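Side-chain contacts in beta-N-acetylglucosaminidase-like protein Glycoside hydrolase family 20 (Flavobacterium johnsoniae, PDB 6YHH), which probably removes N-acetylglucosamine units from chitin-derived oligosaccharides as a beta-N-acetylhexosaminidase (chitobiase): residues W180-D185 with L206-E211; P327-F332 with H342-Y347; R384-N387 with V391-Q394; N594-V599 with D625-L630. All blocks are in the same frame, centred on the assembly; numbering follows the deposited sequence.

Overall arrangement
Contacts 1, 2 and 3 lie in the catalytic barrel, and contact 4 in the helical region towards the C-terminus. Along the chain they follow one another without overlap, and no two touch. The centres of contacts 1 and 2 are about 29 Å apart, as are those of contacts 1 and 3. Contacts 2 and 3 come within about 6 Å at their nearest atoms, though their centres are 27 Å apart. Contact 4 is remote, its centre 40 to 62 Å from the other three. Contact 3 is the one beside the active site: the side chain of Arg-384 is about 7 Å from that of Glu-317, the predicted proton donor.

Contact 1: residues W180-D185 with L206-E211; sequences WHLVDD and LYYTQE
Trp-180, on strand 177-184, and the nearby Leu-182 reach Tyr-208 in the loop before helix 210-222 across well-separated backbones, whose nearest CA atoms, those of Leu-182 and Tyr-207, are 8.8 Å apart. The main feature is an edge-to-face aromatic pair. Trp-180 presents the edge of its six-membered ring to one face of Tyr-208, with the planes at 53°. CZ2 of Trp-180 sits over the centre of the tyrosine ring and comes within 3.4 Å of Tyr-208 CZ. The same approach brings the indole N-H to the phenol oxygen, which lies near the indole plane. Trp-180 NE1 donates to Tyr-208 OH at 3.2 Å, a weak bond although fairly straight (157°). The hydroxyl thus has two partners, this indole N-H and, more strongly, the backbone oxygen of Gln-158. Leu-182 completes the cluster. With its CG beside the backbone N (chi1 -73°), it carries CD2 over the rim of one indole face and to 3.6 Å from Tyr-208 CE2, one methyl touching both rings. Phe-157 also meets the tyrosine ring, and Ala-153 and Leu-151 touch it. Strand 177-184, helix 210-222 and the parallel strand 226-230 form a beta-alpha-beta crossover of the barrel. Trp-180 packs against Ile-213 and Ile-216 of the helix and Leu-151 of strand 146-152, and its backbone is hydrogen-bonded to Val-228 and Glu-230.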
loop_
_atom_site.group_PDB
_atom_site.type_symbol
_atom_site.label_atom_id
_atom_site.label_comp_id
_atom_site.label_asym_id
_atom_site.label_seq_id
_atom_site.Cartn_x
_atom_site.Cartn_y
_atom_site.Cartn_z
ATOM N N TRP A 180 5.586 11.657 16.706
ATOM C CA TRP A 180 4.221 11.135 16.418
ATOM C C TRP A 180 3.198 12.067 17.097
ATOM O O TRP A 180 3.055 12.109 18.337
ATOM C CB TRP A 180 4.134 9.700 16.940
ATOM C CG TRP A 180 3.178 8.744 16.255
ATOM C CD1 TRP A 180 2.306 8.957 15.221
ATOM C CD2 TRP A 180 3.081 7.338 16.575
ATOM N NE1 TRP A 180 1.696 7.786 14.849
ATOM C CE2 TRP A 180 2.159 6.762 15.663
ATOM C CE3 TRP A 180 3.715 6.532 17.504
ATOM C CZ2 TRP A 180 1.857 5.411 15.684
ATOM C CZ3 TRP A 180 3.378 5.189 17.560
ATOM C CH2 TRP A 180 2.467 4.654 16.631
ATOM N N HIS A 181 2.518 12.854 16.276
ATOM C CA HIS A 181 1.540 13.847 16.743
ATOM C C HIS A 181 0.208 13.138 16.818
ATOM O O HIS A 181 -0.469 12.967 15.784
ATOM C CB HIS A 181 1.572 15.083 15.789
ATOM C CG HIS A 181 0.666 16.220 16.197
ATOM N ND1 HIS A 181 1.113 17.250 16.987
ATOM C CD2 HIS A 181 -0.654 16.482 15.973
ATOM C CE1 HIS A 181 0.118 18.067 17.248
ATOM N NE2 HIS A 181 -0.951 17.655 16.607
ATOM N N LEU A 182 -0.097 12.643 18.036
ATOM C CA LEU A 182 -1.065 11.620 18.266
ATOM C C LEU A 182 -2.445 12.110 18.745
ATOM O O LEU A 182 -3.381 11.312 18.868
ATOM C CB LEU A 182 -0.507 10.613 19.284
ATOM C CG LEU A 182 0.575 9.675 18.799
ATOM C CD1 LEU A 182 1.384 9.143 19.965
ATOM C CD2 LEU A 182 -0.146 8.579 18.095
ATOM N N VAL A 183 -2.575 13.430 18.861
ATOM C CA VAL A 183 -3.762 14.084 19.323
ATOM C C VAL A 183 -3.826 15.503 18.775
ATOM O O VAL A 183 -2.792 16.191 18.711
ATOM C CB VAL A 183 -3.785 14.198 20.889
ATOM C CG1 VAL A 183 -5.152 14.759 21.277
ATOM C CG2 VAL A 183 -3.423 12.828 21.549
ATOM N N ASP A 184 -5.017 15.928 18.333
ATOM C CA ASP A 184 -5.248 17.294 17.970
ATOM C C ASP A 184 -6.768 17.486 18.001
ATOM O O ASP A 184 -7.533 16.614 18.562
ATOM C CB ASP A 184 -4.602 17.620 16.605
ATOM C CG ASP A 184 -4.178 19.042 16.490
ATOM O OD1 ASP A 184 -5.096 19.919 16.429
ATOM O OD2 ASP A 184 -2.984 19.335 16.492
ATOM N N ASP A 185 -7.248 18.609 17.481
ATOM C CA ASP A 185 -8.683 18.921 17.553
ATOM C C ASP A 185 -9.574 17.888 16.822
ATOM O O ASP A 185 -10.746 17.701 17.128
ATOM C CB ASP A 185 -8.981 20.299 16.930
ATOM C CG ASP A 185 -8.372 21.455 17.715
ATOM O OD1 ASP A 185 -8.889 21.729 18.840
ATOM O OD2 ASP A 185 -7.406 22.043 17.135
ATOM N N LEU A 206 -10.753 5.433 15.046
ATOM C CA LEU A 206 -9.472 5.454 14.296
ATOM C C LEU A 206 -8.379 5.772 15.328
ATOM O O LEU A 206 -8.335 6.887 15.871
ATOM C CB LEU A 206 -9.552 6.537 13.232
ATOM C CG LEU A 206 -10.550 6.342 12.130
ATOM C CD1 LEU A 206 -10.609 7.554 11.232
ATOM C CD2 LEU A 206 -10.231 5.094 11.345
ATOM N N TYR A 207 -7.534 4.773 15.654
ATOM C CA TYR A 207 -6.539 4.898 16.681
ATOM C C TYR A 207 -5.560 3.742 16.619
ATOM O O TYR A 207 -5.843 2.723 15.994
ATOM C CB TYR A 207 -7.149 5.015 18.136
ATOM C CG TYR A 207 -7.937 3.771 18.543
ATOM C CD1 TYR A 207 -9.285 3.640 18.165
ATOM C CD2 TYR A 207 -7.374 2.783 19.272
ATOM C CE1 TYR A 207 -10.006 2.500 18.476
ATOM C CE2 TYR A 207 -8.103 1.634 19.603
ATOM C CZ TYR A 207 -9.396 1.522 19.230
ATOM O OH TYR A 207 -10.113 0.410 19.599
ATOM N N TYR A 208 -4.421 3.961 17.247
ATOM C CA TYR A 208 -3.423 2.905 17.400
ATOM C C TYR A 208 -3.637 2.188 18.731
ATOM O O TYR A 208 -3.814 2.836 19.779
ATOM C CB TYR A 208 -2.055 3.432 17.438
ATOM C CG TYR A 208 -1.735 4.335 16.238
ATOM C CD1 TYR A 208 -1.486 3.791 14.996
ATOM C CD2 TYR A 208 -1.653 5.712 16.391
ATOM C CE1 TYR A 208 -1.229 4.642 13.906
ATOM C CE2 TYR A 208 -1.335 6.541 15.323
ATOM C CZ TYR A 208 -1.085 5.978 14.109
ATOM O OH TYR A 208 -0.780 6.849 13.047
ATOM N N THR A 209 -3.667 0.860 18.676
ATOM C CA THR A 209 -3.731 0.121 19.940
ATOM C C THR A 209 -2.416 0.244 20.677
ATOM O O THR A 209 -1.383 0.535 20.119
ATOM C CB THR A 209 -4.089 -1.365 19.763
ATOM O OG1 THR A 209 -2.964 -2.074 19.185
ATOM C CG2 THR A 209 -5.282 -1.561 18.939
ATOM N N GLN A 210 -2.428 -0.077 21.970
ATOM C CA GLN A 210 -1.168 -0.080 22.786
ATOM C C GLN A 210 -0.154 -1.074 22.219
ATOM O O GLN A 210 1.015 -0.802 22.154
ATOM C CB GLN A 210 -1.455 -0.322 24.287
ATOM C CG GLN A 210 -2.400 0.743 24.822
ATOM C CD GLN A 210 -2.486 0.772 26.325
ATOM O OE1 GLN A 210 -1.991 -0.132 27.000
ATOM N NE2 GLN A 210 -3.039 1.849 26.859
ATOM N N GLU A 211 -0.651 -2.261 21.785
ATOM C CA GLU A 211 0.220 -3.273 21.279
ATOM C C GLU A 211 0.806 -2.760 19.923
ATOM O O GLU A 211 1.993 -2.978 19.685
ATOM C CB GLU A 211 -0.485 -4.583 21.038
ATOM C CG GLU A 211 0.377 -5.604 20.298
ATOM C CD GLU A 211 -0.481 -6.822 19.837
ATOM O OE1 GLU A 211 -0.981 -6.755 18.652
ATOM O OE2 GLU A 211 -0.590 -7.727 20.702
#

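Contact 2: residues P327-F332 with H342-Y347; sequences PKIQEF and HELQTY
Phe-332, Leu-344 and Tyr-347 all hold CG anti to the backbone N (chi1 -173° for Phe-332), and these torsions swing the three side chains out across the gap between their two helices. Ile-329 uses its branch in the same way, with CG2 anti to N and directed at the leucine. The axes of segments 327-332 and 342-347 come no closer than 11.8 Å, at an angle of 80°, a separation spanned by Phe-332, Tyr-347, Leu-344 and Ile-329. Leu-344 divides its methyls between two partners: CD2 meets Ile-329 CG2 at 3.6 Å, while CD1 lies at the edge of the Phe-332 ring, 3.8 Å from CD2 of that ring. The phenylalanine then turns its edge to the face of Tyr-347 in an offset edge-to-face pair, planes at 75° and ring centroids 5.7 Å apart. The closest carbons of this pair are Phe-332 CZ and Tyr-347 CE1, at 3.7 Å. No hydrogen bond crosses between the two segments; the contact is wholly apolar. Replacing Phe-332 with alanine is likely to open a gap between the helices, leaving Leu-344 CD1 without its aromatic edge and the Tyr-347 ring without the partner that meets its face. The cluster is extended by the ring of His-336, which meets both Phe-332 and Tyr-347, and by Trp-323, which touches Ile-329 and Leu-344. Both helices lie in the connection between the parallel strands 310-312 and 362-366 of the TIM-type barrel, helix 327-335 preceding the long helix 341-358.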
loop_
_atom_site.group_PDB
_atom_site.type_symbol
_atom_site.label_atom_id
_atom_site.label_comp_id
_atom_site.label_asym_id
_atom_site.label_seq_id
_atom_site.Cartn_x
_atom_site.Cartn_y
_atom_site.Cartn_z
ATOM N N PRO A 327 -13.553 34.021 34.693
ATOM C CA PRO A 327 -13.182 34.677 35.947
ATOM C C PRO A 327 -12.324 33.835 36.925
ATOM O O PRO A 327 -11.444 34.375 37.572
ATOM C CB PRO A 327 -14.574 34.950 36.560
ATOM C CG PRO A 327 -15.492 34.971 35.455
ATOM C CD PRO A 327 -15.006 33.935 34.519
ATOM N N LYS A 328 -12.531 32.520 36.967
ATOM C CA LYS A 328 -11.728 31.618 37.767
ATOM C C LYS A 328 -10.306 31.530 37.321
ATOM O O LYS A 328 -9.411 31.448 38.159
ATOM C CB LYS A 328 -12.293 30.217 37.806
ATOM C CG LYS A 328 -13.600 30.215 38.556
ATOM C CD LYS A 328 -14.378 28.929 38.485
ATOM C CE LYS A 328 -15.253 28.828 39.744
ATOM N NZ LYS A 328 -16.418 27.984 39.471
ATOM N N ILE A 329 -10.077 31.497 36.006
ATOM C CA ILE A 329 -8.726 31.449 35.475
ATOM C C ILE A 329 -8.071 32.800 35.760
ATOM O O ILE A 329 -6.902 32.880 36.093
ATOM C CB ILE A 329 -8.762 31.089 33.974
ATOM C CG1 ILE A 329 -9.315 29.641 33.855
ATOM C CG2 ILE A 329 -7.372 31.262 33.310
ATOM C CD1 ILE A 329 -9.475 29.088 32.454
ATOM N N GLN A 330 -8.831 33.897 35.636
ATOM C CA GLN A 330 -8.261 35.208 36.000
ATOM C C GLN A 330 -7.874 35.305 37.462
ATOM O O GLN A 330 -6.797 35.857 37.755
ATOM C CB GLN A 330 -9.210 36.329 35.568
ATOM C CG GLN A 330 -9.457 36.407 34.064
ATOM C CD GLN A 330 -8.179 36.393 33.256
ATOM O OE1 GLN A 330 -7.963 35.506 32.403
ATOM N NE2 GLN A 330 -7.285 37.354 33.534
ATOM N N GLU A 331 -8.676 34.784 38.382
ATOM C CA GLU A 331 -8.257 34.726 39.798
ATOM C C GLU A 331 -7.027 33.894 40.010
ATOM O O GLU A 331 -6.188 34.207 40.858
ATOM C CB GLU A 331 -9.356 34.192 40.698
ATOM C CG GLU A 331 -10.437 35.154 41.117
ATOM C CD GLU A 331 -9.897 36.349 41.883
ATOM O OE1 GLU A 331 -9.459 36.153 43.047
ATOM O OE2 GLU A 331 -9.864 37.435 41.289
ATOM N N PHE A 332 -6.909 32.782 39.256
ATOM C CA PHE A 332 -5.770 31.893 39.391
ATOM C C PHE A 332 -4.503 32.592 38.929
ATOM O O PHE A 332 -3.422 32.398 39.500
ATOM C CB PHE A 332 -6.058 30.660 38.522
ATOM C CG PHE A 332 -5.070 29.567 38.678
ATOM C CD1 PHE A 332 -5.217 28.611 39.675
ATOM C CD2 PHE A 332 -4.014 29.479 37.823
ATOM C CE1 PHE A 332 -4.287 27.622 39.831
ATOM C CE2 PHE A 332 -3.107 28.449 37.925
ATOM C CZ PHE A 332 -3.238 27.537 38.947
ATOM N N HIS A 342 0.745 33.331 28.148
ATOM C CA HIS A 342 1.949 32.522 27.974
ATOM C C HIS A 342 2.596 32.172 29.318
ATOM O O HIS A 342 3.046 31.034 29.501
ATOM C CB HIS A 342 2.942 33.239 27.060
ATOM C CG HIS A 342 2.568 33.138 25.616
ATOM N ND1 HIS A 342 1.789 32.115 25.133
ATOM C CD2 HIS A 342 2.886 33.907 24.549
ATOM C CE1 HIS A 342 1.631 32.265 23.828
ATOM N NE2 HIS A 342 2.300 33.336 23.449
ATOM N N GLU A 343 2.610 33.110 30.272
ATOM C CA GLU A 343 3.138 32.799 31.616
ATOM C C GLU A 343 2.299 31.733 32.294
ATOM O O GLU A 343 2.836 30.808 32.940
ATOM C CB GLU A 343 3.208 34.065 32.509
ATOM C CG GLU A 343 4.310 34.992 32.023
ATOM C CD GLU A 343 4.387 36.267 32.877
ATOM O OE1 GLU A 343 3.696 36.401 33.906
ATOM O OE2 GLU A 343 5.300 37.017 32.618
ATOM N N LEU A 344 0.988 31.835 32.130
ATOM C CA LEU A 344 0.126 30.829 32.721
ATOM C C LEU A 344 0.298 29.457 32.069
ATOM O O LEU A 344 0.265 28.395 32.705
ATOM C CB LEU A 344 -1.311 31.306 32.634
ATOM C CG LEU A 344 -2.439 30.341 33.034
ATOM C CD1 LEU A 344 -2.274 29.838 34.435
ATOM C CD2 LEU A 344 -3.809 30.986 32.856
ATOM N N GLN A 345 0.485 29.477 30.747
ATOM C CA GLN A 345 0.701 28.227 30.017
ATOM C C GLN A 345 2.046 27.602 30.378
ATOM O O GLN A 345 2.166 26.372 30.480
ATOM C CB GLN A 345 0.591 28.439 28.512
ATOM C CG GLN A 345 0.494 27.123 27.774
ATOM C CD GLN A 345 0.538 27.299 26.259
ATOM O OE1 GLN A 345 -0.028 28.213 25.720
ATOM N NE2 GLN A 345 1.225 26.416 25.592
ATOM N N THR A 346 3.053 28.424 30.641
ATOM C CA THR A 346 4.338 27.878 31.092
ATOM C C THR A 346 4.181 27.287 32.499
ATOM O O THR A 346 4.728 26.233 32.798
ATOM C CB THR A 346 5.376 28.999 31.116
ATOM O OG1 THR A 346 5.642 29.433 29.746
ATOM C CG2 THR A 346 6.713 28.477 31.752
ATOM N N TYR A 347 3.443 27.981 33.377
ATOM C CA TYR A 347 3.110 27.359 34.687
ATOM C C TYR A 347 2.448 25.968 34.566
ATOM O O TYR A 347 2.847 24.993 35.207
ATOM C CB TYR A 347 2.200 28.283 35.437
ATOM C CG TYR A 347 1.701 27.713 36.733
ATOM C CD1 TYR A 347 0.595 26.961 36.770
ATOM C CD2 TYR A 347 2.392 27.944 37.937
ATOM C CE1 TYR A 347 0.161 26.366 37.938
ATOM C CE2 TYR A 347 1.949 27.373 39.130
ATOM C CZ TYR A 347 0.836 26.588 39.112
ATOM O OH TYR A 347 0.308 25.977 40.265
#

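Contact 3: residues R384-N387 with V391-Q394; sequences RGPN and VAGQ
Pro-386 and Ala-392 make the one side-chain contact between these two segments of the loop joining strand 379-382 to helix 394-401: CD of the proline ring, which is puckered C-gamma endo, lies 4.0 Å from CB of Ala-392. Next to it Gly-385 passes closely, its CA 4.1 Å from the backbone N of Ala-392. Gly-385 is extended, and a beta carbon on it would collide with Pro-386 CD. Gly-393 occupies the third position of a type II turn from Val-391 to Gln-394, with a positive phi (86°) at which a beta carbon would press on the carbonyl oxygen of Ala-392. The larger side chains leave the contact. Val-391 points away from the other segment. Arg-384 departs with CG beside its own backbone N (chi1 -60°), then bends at chi3 (65°), and its guanidinium group lies remote from the turn and on the side of Glu-317, the predicted proton donor. Two waters span the remaining gap. Both donate to Arg-384 O; one accepts from Gly-393 N at 2.9 Å, and the other donates to Val-391 O at 2.7 Å. Val-391 O also accepts the turn bond from Gln-394 N at 3.1 Å. With no direct hydrogen bond between them and little apolar contact, the segments are joined mainly through water, Arg-384 O taking two water donors, while both glycines sit where a beta carbon would clash.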
loop_
_atom_site.group_PDB
_atom_site.type_symbol
_atom_site.label_atom_id
_atom_site.label_comp_id
_atom_site.label_asym_id
_atom_site.label_seq_id
_atom_site.Cartn_x
_atom_site.Cartn_y
_atom_site.Cartn_z
ATOM N N ARG A 384 7.732 28.915 14.460
ATOM C CA ARG A 384 7.150 30.145 13.919
ATOM C C ARG A 384 8.127 30.949 13.123
ATOM O O ARG A 384 9.312 31.009 13.433
ATOM C CB ARG A 384 6.508 30.918 15.062
ATOM C CG ARG A 384 5.421 30.132 15.754
ATOM C CD ARG A 384 4.903 30.824 16.968
ATOM N NE ARG A 384 4.266 32.009 16.567
ATOM C CZ ARG A 384 4.277 33.061 17.359
ATOM N NH1 ARG A 384 4.946 32.990 18.533
ATOM N NH2 ARG A 384 3.650 34.160 16.967
ATOM N N GLY A 385 7.606 31.624 12.118
ATOM C CA GLY A 385 8.406 32.380 11.183
ATOM C C GLY A 385 7.500 33.358 10.443
ATOM O O GLY A 385 6.503 33.820 10.980
ATOM N N PRO A 386 7.802 33.665 9.199
ATOM C CA PRO A 386 7.011 34.695 8.522
ATOM C C PRO A 386 5.521 34.435 8.359
ATOM O O PRO A 386 4.744 35.357 8.340
ATOM C CB PRO A 386 7.711 34.843 7.149
ATOM C CG PRO A 386 8.425 33.515 6.960
ATOM C CD PRO A 386 8.902 33.173 8.372
ATOM N N ASN A 387 5.126 33.176 8.239
ATOM C CA ASN A 387 3.687 32.846 8.203
ATOM C C ASN A 387 2.917 33.249 9.486
ATOM O O ASN A 387 1.695 33.397 9.447
ATOM C CB ASN A 387 3.457 31.354 7.948
ATOM C CG ASN A 387 3.921 30.886 6.597
ATOM O OD1 ASN A 387 4.203 31.676 5.675
ATOM N ND2 ASN A 387 4.056 29.582 6.454
ATOM N N VAL A 391 10.309 36.401 12.416
ATOM C CA VAL A 391 11.519 36.206 11.588
ATOM C C VAL A 391 11.883 34.726 11.673
ATOM O O VAL A 391 11.926 34.163 12.776
ATOM C CB VAL A 391 12.689 37.059 12.101
ATOM C CG1 VAL A 391 13.982 36.622 11.444
ATOM C CG2 VAL A 391 12.420 38.597 11.886
ATOM N N ALA A 392 12.079 34.119 10.507
ATOM C CA ALA A 392 12.456 32.679 10.411
ATOM C C ALA A 392 13.675 32.399 11.298
ATOM O O ALA A 392 14.717 33.087 11.228
ATOM C CB ALA A 392 12.774 32.314 9.004
ATOM N N GLY A 393 13.570 31.403 12.167
ATOM C CA GLY A 393 14.739 30.978 12.986
ATOM C C GLY A 393 14.884 31.800 14.277
ATOM O O GLY A 393 15.635 31.413 15.208
ATOM N N GLN A 394 14.186 32.941 14.423
ATOM C CA GLN A 394 14.499 33.807 15.564
ATOM C C GLN A 394 14.133 33.148 16.904
ATOM O O GLN A 394 14.791 33.338 17.900
ATOM C CB GLN A 394 13.757 35.144 15.443
ATOM C CG GLN A 394 14.222 36.204 16.451
ATOM C CD GLN A 394 15.702 36.570 16.263
ATOM O OE1 GLN A 394 16.156 36.820 15.127
ATOM N NE2 GLN A 394 16.463 36.517 17.339
HETATM O O HOH W 1 11.809 29.654 13.648
HETATM O O HOH W 2 10.843 32.871 14.909
#

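Contact 4: residues N594-V599 with D625-L630; sequences NKWIAV and DASQEL
Two successive antiparallel helices, 583-607 and 617-634, form a helical hairpin in the C-terminal region, and here Trp-596 and Ile-597 of the first meet Ser-627 and Gln-628 of the second. The axes of segments 594-599 and 625-630 approach to 8.6 Å with their directions 143° apart, and the nearest CA atoms, those of Ile-597 and Ser-627, are 6.8 Å from each other. The small serine is consistent with this closeness. Its OG, beside the backbone N (chi1 -65°), lies at the edge of the indole near the ring plane, 3.5 Å from Trp-596 CE3; its hydrogen bond goes instead to Leu-623 O, one turn back in its own helix. In the hairpin Ile-597 acts as the central apolar residue. Its CG1 rests 3.9 Å from Ser-627 CB, and CD1 reaches 3.7 Å from Gln-628 CG, touching the aliphatic part of that extended side chain. With an alanine in place of Ile-597, a gap would probably open beside Ser-627 CB and Gln-628 CG would lose its apolar partner. The amide of Gln-628 is bound through NE2 to Ser-624 OG. Trp-596 also pairs edge-to-face with Phe-570, while Ile-597 packs on Ser-624 and Leu-631 as well.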
loop_
_atom_site.group_PDB
_atom_site.type_symbol
_atom_site.label_atom_id
_atom_site.label_comp_id
_atom_site.label_asym_id
_atom_site.label_seq_id
_atom_site.Cartn_x
_atom_site.Cartn_y
_atom_site.Cartn_z
ATOM N N ASN A 594 4.245 22.988 -28.458
ATOM C CA ASN A 594 3.585 21.964 -29.227
ATOM C C ASN A 594 3.082 20.832 -28.283
ATOM O O ASN A 594 1.956 20.291 -28.458
ATOM C CB ASN A 594 4.509 21.403 -30.280
ATOM C CG ASN A 594 4.757 22.375 -31.383
ATOM O OD1 ASN A 594 5.917 22.603 -31.817
ATOM N ND2 ASN A 594 3.755 22.926 -31.850
ATOM N N LYS A 595 3.861 20.495 -27.273
ATOM C CA LYS A 595 3.455 19.473 -26.335
ATOM C C LYS A 595 2.187 19.875 -25.579
ATOM O O LYS A 595 1.236 19.035 -25.464
ATOM C CB LYS A 595 4.571 19.197 -25.292
ATOM C CG LYS A 595 4.169 18.106 -24.322
ATOM C CD LYS A 595 5.279 17.748 -23.334
ATOM C CE LYS A 595 4.850 16.545 -22.473
ATOM N NZ LYS A 595 6.008 16.101 -21.637
ATOM N N TRP A 596 2.137 21.106 -25.088
ATOM C CA TRP A 596 0.967 21.550 -24.309
ATOM C C TRP A 596 -0.309 21.639 -25.131
ATOM O O TRP A 596 -1.434 21.459 -24.648
ATOM C CB TRP A 596 1.291 22.819 -23.587
ATOM C CG TRP A 596 2.460 22.591 -22.605
ATOM C CD1 TRP A 596 2.794 21.452 -21.896
ATOM C CD2 TRP A 596 3.391 23.585 -22.191
ATOM N NE1 TRP A 596 3.896 21.685 -21.104
ATOM C CE2 TRP A 596 4.258 22.992 -21.245
ATOM C CE3 TRP A 596 3.533 24.917 -22.469
ATOM C CZ2 TRP A 596 5.302 23.714 -20.633
ATOM C CZ3 TRP A 596 4.550 25.616 -21.898
ATOM C CH2 TRP A 596 5.428 25.003 -20.981
ATOM N N ILE A 597 -0.152 22.049 -26.408
ATOM C CA ILE A 597 -1.287 22.006 -27.340
ATOM C C ILE A 597 -1.817 20.592 -27.442
ATOM O O ILE A 597 -3.035 20.357 -27.397
ATOM C CB ILE A 597 -0.853 22.609 -28.661
ATOM C CG1 ILE A 597 -0.628 24.114 -28.480
ATOM C CG2 ILE A 597 -1.891 22.292 -29.732
ATOM C CD1 ILE A 597 0.135 24.763 -29.634
ATOM N N ALA A 598 -0.923 19.611 -27.575
ATOM C CA ALA A 598 -1.357 18.244 -27.681
ATOM C C ALA A 598 -2.009 17.754 -26.373
ATOM O O ALA A 598 -2.988 16.953 -26.381
ATOM C CB ALA A 598 -0.208 17.327 -28.116
ATOM N N VAL A 599 -1.423 18.130 -25.245
ATOM C CA VAL A 599 -1.996 17.748 -23.953
ATOM C C VAL A 599 -3.436 18.259 -23.804
ATOM O O VAL A 599 -4.336 17.536 -23.390
ATOM C CB VAL A 599 -1.094 18.269 -22.794
ATOM C CG1 VAL A 599 -1.842 18.203 -21.461
ATOM C CG2 VAL A 599 0.253 17.541 -22.780
ATOM N N ASP A 625 -3.865 28.044 -25.288
ATOM C CA ASP A 625 -4.033 29.367 -26.008
ATOM C C ASP A 625 -2.758 30.157 -26.009
ATOM O O ASP A 625 -2.359 30.688 -27.064
ATOM C CB ASP A 625 -5.173 30.201 -25.426
ATOM C CG ASP A 625 -6.548 29.645 -25.715
ATOM O OD1 ASP A 625 -6.772 28.758 -26.545
ATOM O OD2 ASP A 625 -7.479 30.106 -25.069
ATOM N N ALA A 626 -2.102 30.301 -24.857
ATOM C CA ALA A 626 -0.825 30.999 -24.776
ATOM C C ALA A 626 0.223 30.318 -25.664
ATOM O O ALA A 626 1.011 31.011 -26.355
ATOM C CB ALA A 626 -0.362 31.134 -23.349
ATOM N N SER A 627 0.266 28.981 -25.633
ATOM C CA SER A 627 1.237 28.200 -26.425
ATOM C C SER A 627 1.072 28.492 -27.926
ATOM O O SER A 627 2.077 28.724 -28.625
ATOM C CB SER A 627 1.094 26.724 -26.120
ATOM O OG SER A 627 1.431 26.437 -24.764
ATOM N N GLN A 628 -0.171 28.496 -28.386
ATOM C CA GLN A 628 -0.448 28.739 -29.813
ATOM C C GLN A 628 0.095 30.100 -30.222
ATOM O O GLN A 628 0.678 30.252 -31.314
ATOM C CB GLN A 628 -1.973 28.649 -30.120
ATOM C CG GLN A 628 -2.539 27.235 -30.081
ATOM C CD GLN A 628 -4.105 27.135 -30.058
ATOM O OE1 GLN A 628 -4.752 27.501 -30.996
ATOM N NE2 GLN A 628 -4.657 26.497 -29.051
ATOM N N GLU A 629 -0.131 31.089 -29.404
ATOM C CA GLU A 629 0.285 32.472 -29.767
ATOM C C GLU A 629 1.819 32.647 -29.662
ATOM O O GLU A 629 2.520 33.267 -30.558
ATOM C CB GLU A 629 -0.470 33.519 -28.962
ATOM C CG GLU A 629 -0.271 34.970 -29.460
ATOM C CD GLU A 629 -0.915 35.169 -30.835
ATOM O OE1 GLU A 629 -2.013 34.629 -31.070
ATOM O OE2 GLU A 629 -0.305 35.884 -31.665
ATOM N N LEU A 630 2.408 32.079 -28.606
ATOM C CA LEU A 630 3.818 32.150 -28.441
ATOM C C LEU A 630 4.574 31.399 -29.543
ATOM O O LEU A 630 5.724 31.788 -29.871
ATOM C CB LEU A 630 4.252 31.637 -27.071
ATOM C CG LEU A 630 3.805 32.586 -25.949
ATOM C CD1 LEU A 630 3.945 31.968 -24.554
ATOM C CD2 LEU A 630 4.575 33.884 -25.958
#